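Local atomic coordinates of 401aa long hypothetical glucose-1-phosphate thymidylyltransferase (Sulfolobus tokodaii, PDB entry 2GGO), a protein that catalyses, as a bifunctional enzyme, steps in the synthesis of UDP-N-acetylglucosamine and UDP-N-acetylgalactosamine, and probably also makes dTDP-glucose from dTTP and glucose 1-phosphate. Residues K78-I84 with G180-L184. Numbering follows the deposited sequence.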
loop_
_atom_site.group_PDB
_atom_site.type_symbol
_atom_site.label_atom_id
_atom_site.label_comp_id
_atom_site.label_asym_id
_atom_site.label_seq_id
_atom_site.Cartn_x
_atom_site.Cartn_y
_atom_site.Cartn_z
ATOM N N LYS A 78 -7.159 20.587 4.558
ATOM C CA LYS A 78 -6.677 19.299 3.995
ATOM C C LYS A 78 -5.638 19.475 2.857
ATOM O O LYS A 78 -5.661 20.470 2.132
ATOM C CB LYS A 78 -7.855 18.397 3.556
ATOM C CG LYS A 78 -8.335 18.584 2.111
ATOM C CD LYS A 78 -9.837 18.354 1.977
ATOM C CE LYS A 78 -10.651 19.579 2.404
ATOM N NZ LYS A 78 -10.318 20.809 1.617
ATOM N N GLY A 79 -4.731 18.500 2.725
ATOM C CA GLY A 79 -3.647 18.528 1.727
ATOM C C GLY A 79 -2.342 17.845 2.130
ATOM O O GLY A 79 -2.266 17.154 3.143
ATOM N N THR A 80 -1.313 18.026 1.311
ATOM C CA THR A 80 0.042 17.603 1.652
ATOM C C THR A 80 0.716 18.724 2.441
ATOM O O THR A 80 1.471 18.479 3.377
ATOM C CB THR A 80 0.858 17.327 0.389
ATOM O OG1 THR A 80 0.983 18.537 -0.364
ATOM C CG2 THR A 80 0.167 16.279 -0.473
ATOM N N GLY A 81 0.419 19.960 2.046
ATOM C CA GLY A 81 0.976 21.151 2.674
ATOM C C GLY A 81 0.247 21.616 3.923
ATOM O O GLY A 81 0.831 22.318 4.755
ATOM N N ALA A 82 -1.030 21.251 4.052
ATOM C CA ALA A 82 -1.803 21.520 5.276
ATOM C C ALA A 82 -1.356 20.574 6.403
ATOM O O ALA A 82 -1.586 20.840 7.601
ATOM C CB ALA A 82 -3.301 21.392 5.009
ATOM N N ALA A 83 -0.709 19.477 5.984
ATOM C CA ALA A 83 -0.117 18.472 6.873
ATOM C C ALA A 83 1.061 19.067 7.621
ATOM O O ALA A 83 1.172 18.922 8.836
ATOM C CB ALA A 83 0.315 17.222 6.076
ATOM N N ILE A 84 1.923 19.752 6.876
ATOM C CA ILE A 84 3.094 20.434 7.438
ATOM C C ILE A 84 2.810 21.902 7.847
ATOM O O ILE A 84 3.730 22.664 8.169
ATOM C CB ILE A 84 4.343 20.281 6.517
ATOM C CG1 ILE A 84 3.910 19.932 5.085
ATOM C CG2 ILE A 84 5.286 19.200 7.073
ATOM C CD1 ILE A 84 4.976 20.131 4.045
ATOM N N GLY A 180 -9.010 22.254 -3.374
ATOM C CA GLY A 180 -9.240 22.543 -1.953
ATOM C C GLY A 180 -7.987 22.266 -1.138
ATOM O O GLY A 180 -7.804 22.816 -0.044
ATOM N N GLU A 181 -7.128 21.415 -1.701
ATOM C CA GLU A 181 -5.890 20.949 -1.078
ATOM C C GLU A 181 -4.766 21.989 -1.036
ATOM O O GLU A 181 -4.221 22.351 -2.084
ATOM C CB GLU A 181 -5.370 19.731 -1.844
ATOM C CG GLU A 181 -5.645 18.388 -1.208
ATOM C CD GLU A 181 -4.554 17.375 -1.533
ATOM O OE1 GLU A 181 -4.882 16.181 -1.684
ATOM O OE2 GLU A 181 -3.369 17.774 -1.640
ATOM N N LEU A 182 -4.399 22.452 0.160
ATOM C CA LEU A 182 -3.145 23.191 0.304
ATOM C C LEU A 182 -2.014 22.220 -0.009
ATOM O O LEU A 182 -1.742 21.291 0.754
ATOM C CB LEU A 182 -2.998 23.823 1.698
ATOM C CG LEU A 182 -1.658 24.426 2.192
ATOM C CD1 LEU A 182 -0.784 25.131 1.115
ATOM C CD2 LEU A 182 -1.905 25.353 3.389
ATOM N N GLU A 183 -1.379 22.430 -1.158
ATOM C CA GLU A 183 -0.395 21.485 -1.677
ATOM C C GLU A 183 1.029 21.890 -1.343
ATOM O O GLU A 183 1.325 23.066 -1.111
ATOM C CB GLU A 183 -0.562 21.327 -3.187
ATOM C CG GLU A 183 -1.827 20.591 -3.576
ATOM C CD GLU A 183 -2.361 21.024 -4.930
ATOM O OE1 GLU A 183 -1.855 20.529 -5.969
ATOM O OE2 GLU A 183 -3.297 21.856 -4.950
ATOM N N LEU A 184 1.911 20.902 -1.311
ATOM C CA LEU A 184 3.304 21.184 -1.084
ATOM C C LEU A 184 3.915 21.695 -2.373
ATOM O O LEU A 184 4.417 22.814 -2.414
ATOM C CB LEU A 184 4.045 19.956 -0.554
ATOM C CG LEU A 184 5.372 20.158 0.190
ATOM C CD1 LEU A 184 5.468 21.494 0.922
ATOM C CD2 LEU A 184 5.573 19.022 1.159
#
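G180 lies beside the K78 side chain, with K78 NZ 3.6 Å from G180 O. At E181 the CA makes a CA-H...O contact of 3.3 Å with K78 O. The E181 carboxylate forms a salt bridge with R179 through OE1, while E181 OE2 comes to 3.5 Å from G79 CA. L182 is bound through its backbone: L182 N donates to K78 O (3.1 Å), and L182 O accepts from G81 N (2.8 Å) and weakly from A82 N (3.4 Å). The carbonyl thus meets the successive amides of G81 and A82, where the backbone angles are helical. L182 O sits so close to G79 that a CB there would clash with it. The CA-to-CB bond of E183 points away from 78-84, and its OE2 hydrogen-bonds S177 OG. L184 N donates to T80 OG1 (2.7 Å), and both side chains also touch Y97. G79 probably binds the ribonucleoside 5'-triphosphate, and T80 and Y97 probably bind N-acetyl-alpha-D-glucosamine 1-phosphate. The contact joins two loops at the probable substrate site of the GT-A-like nucleotidyltransferase domain.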